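Local coordinates for calreticulin, putative (Trypanosoma cruzi, PDB 5HCF), which probably acts as a lectin-like chaperone of the endoplasmic reticulum, binding glycans and polypeptides of folding glycoproteins through its globular domain, at residues A[81-87]-A[110-115]. Residues are numbered along the deposited sequence; the frame is centred on the assembly and turned at random. Where two conformers were deposited one is given.
Sequences LKCGGGY and GPDRCG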
loop_
_atom_site.group_PDB
_atom_site.type_symbol
_atom_site.label_atom_id
_atom_site.label_comp_id
_atom_site.label_asym_id
_atom_site.label_seq_id
_atom_site.Cartn_x
_atom_site.Cartn_y
_atom_site.Cartn_z
ATOM N N LEU A 81 -0.397 17.607 3.892
ATOM C CA LEU A 81 -0.666 17.178 2.538
ATOM C C LEU A 81 -2.037 17.684 2.109
ATOM O O LEU A 81 -3.002 17.574 2.860
ATOM C CB LEU A 81 -0.589 15.652 2.445
ATOM C CG LEU A 81 -0.769 14.989 1.079
ATOM C CD1 LEU A 81 0.363 15.375 0.144
ATOM C CD2 LEU A 81 -0.844 13.484 1.239
ATOM N N LYS A 82 -2.104 18.275 0.919
ATOM C CA LYS A 82 -3.383 18.645 0.315
ATOM C C LYS A 82 -3.641 17.788 -0.918
ATOM O O LYS A 82 -4.749 17.291 -1.108
ATOM C CB LYS A 82 -3.431 20.133 -0.048
ATOM C CG LYS A 82 -3.338 21.057 1.151
ATOM C CD LYS A 82 -4.553 20.843 2.044
ATOM C CE LYS A 82 -4.592 21.800 3.217
ATOM N NZ LYS A 82 -5.608 22.864 2.971
ATOM N N CYS A 83 -2.615 17.594 -1.739
ATOM C CA CYS A 83 -2.716 16.677 -2.869
ATOM C C CYS A 83 -1.447 15.832 -2.968
ATOM O O CYS A 83 -0.353 16.359 -3.178
ATOM C CB CYS A 83 -2.962 17.433 -4.182
ATOM S SG CYS A 83 -3.235 16.351 -5.628
ATOM N N GLY A 84 -1.597 14.524 -2.787
ATOM C CA GLY A 84 -0.489 13.606 -2.980
ATOM C C GLY A 84 -0.794 12.170 -2.598
ATOM O O GLY A 84 -1.652 11.904 -1.759
ATOM N N GLY A 85 -0.069 11.237 -3.202
ATOM C CA GLY A 85 -0.285 9.827 -2.945
ATOM C C GLY A 85 0.662 9.276 -1.896
ATOM O O GLY A 85 1.739 9.828 -1.664
ATOM N N GLY A 86 0.258 8.181 -1.263
ATOM C CA GLY A 86 1.094 7.506 -0.286
ATOM C C GLY A 86 0.865 6.010 -0.350
ATOM O O GLY A 86 0.908 5.313 0.664
ATOM N N TYR A 87 0.630 5.516 -1.561
ATOM C CA TYR A 87 0.336 4.107 -1.770
ATOM C C TYR A 87 1.501 3.388 -2.445
ATOM O O TYR A 87 2.291 4.005 -3.160
ATOM C CB TYR A 87 -0.926 3.957 -2.616
ATOM C CG TYR A 87 -0.898 4.776 -3.889
ATOM C CD1 TYR A 87 -0.303 4.279 -5.048
ATOM C CD2 TYR A 87 -1.458 6.047 -3.934
ATOM C CE1 TYR A 87 -0.271 5.028 -6.218
ATOM C CE2 TYR A 87 -1.432 6.800 -5.097
ATOM C CZ TYR A 87 -0.840 6.287 -6.234
ATOM O OH TYR A 87 -0.817 7.038 -7.386
ATOM N N GLY A 110 -2.812 1.730 -0.643
ATOM C CA GLY A 110 -2.394 2.795 0.252
ATOM C C GLY A 110 -3.237 4.053 0.150
ATOM O O GLY A 110 -4.132 4.138 -0.692
ATOM N N PRO A 111 -2.952 5.046 1.009
ATOM C CA PRO A 111 -3.713 6.300 1.062
ATOM C C PRO A 111 -3.464 7.202 -0.142
ATOM O O PRO A 111 -2.358 7.224 -0.681
ATOM C CB PRO A 111 -3.205 6.957 2.349
ATOM C CG PRO A 111 -1.816 6.439 2.496
ATOM C CD PRO A 111 -1.892 5.009 2.033
ATOM N N ASP A 112 -4.491 7.942 -0.549
ATOM C CA ASP A 112 -4.372 8.885 -1.657
ATOM C C ASP A 112 -5.325 10.044 -1.411
ATOM O O ASP A 112 -6.481 9.844 -1.055
ATOM C CB ASP A 112 -4.670 8.207 -2.999
ATOM C CG ASP A 112 -4.357 9.101 -4.190
ATOM O OD1 ASP A 112 -3.657 10.124 -4.015
ATOM O OD2 ASP A 112 -4.806 8.777 -5.308
ATOM N N ARG A 113 -4.828 11.264 -1.574
ATOM C CA ARG A 113 -5.644 12.444 -1.323
ATOM C C ARG A 113 -5.297 13.605 -2.252
ATOM O O ARG A 113 -4.129 13.828 -2.594
ATOM C CB ARG A 113 -5.484 12.877 0.138
ATOM C CG ARG A 113 -6.149 14.199 0.495
ATOM C CD ARG A 113 -5.133 15.193 1.042
ATOM N NE ARG A 113 -4.671 14.839 2.384
ATOM C CZ ARG A 113 -5.001 15.497 3.494
ATOM N NH1 ARG A 113 -5.802 16.556 3.433
ATOM N NH2 ARG A 113 -4.522 15.101 4.668
ATOM N N CYS A 114 -6.328 14.344 -2.651
ATOM C CA CYS A 114 -6.166 15.532 -3.474
ATOM C C CYS A 114 -7.407 16.405 -3.307
ATOM O O CYS A 114 -8.480 16.076 -3.812
ATOM C CB CYS A 114 -5.950 15.155 -4.940
ATOM S SG CYS A 114 -5.252 16.471 -5.955
ATOM N N GLY A 115 -7.259 17.519 -2.599
ATOM C CA GLY A 115 -8.391 18.369 -2.284
ATOM C C GLY A 115 -9.323 17.692 -1.299
ATOM O O GLY A 115 -8.879 17.091 -0.321
HETATM O O HOH W 1 -1.608 10.284 0.211
#
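Cys-83 and Cys-114 show how a disulfide can join neighbouring antiparallel strands directly across a non-hydrogen-bonded pair. Their CA atoms lie only 3.7 Å apart; with both sulfurs anti to their own backbone N, the two CB-SG bonds turn to the same face of the sheet, where SG meets SG. The bridge is left-handed, with a chi3 of -89°. Next to it, Gly-84 and Arg-113 form the hydrogen-bonded pair: Gly-84 N reaches Arg-113 O at 2.6 Å, whereas the return bond from Arg-113 N to Gly-84 O is longer, 3.2 Å, and arrives from above the carbonyl plane. A water donates to Gly-84 O and, weakly, to Pro-111 O, which also accepts Gly-86 N at 2.8 Å. On the cysteine face, Tyr-87 and Asp-112 run side by side, with ring CE2 3.8 Å from Asp-112 CG and the ring and carboxylate planes 62° apart. The two strands are central members of one antiparallel sheet of the concanavalin-like, legume-lectin sandwich, flanked by strands 208-217 and 117-126. On the other face, Arg-113, in the conformer given, one of two, bends at chi2 and chi3 and doubles back over Leu-81 and Lys-82; there its CD comes 3.0 Å from Lys-82 O, and Leu-81 O lies over one face of the guanidinium. Lys-82 O in turn accepts Gly-115 N at 2.9 Å, extending the pairing beyond the disulfide. Further out, Asp-112 OD2 is hydrogen-bonded to His-121 NE2, whose ring meets that of Tyr-87 edge-to-face, while Glu-219 OE1 takes the backbone N-H groups of Lys-82 and Cys-83.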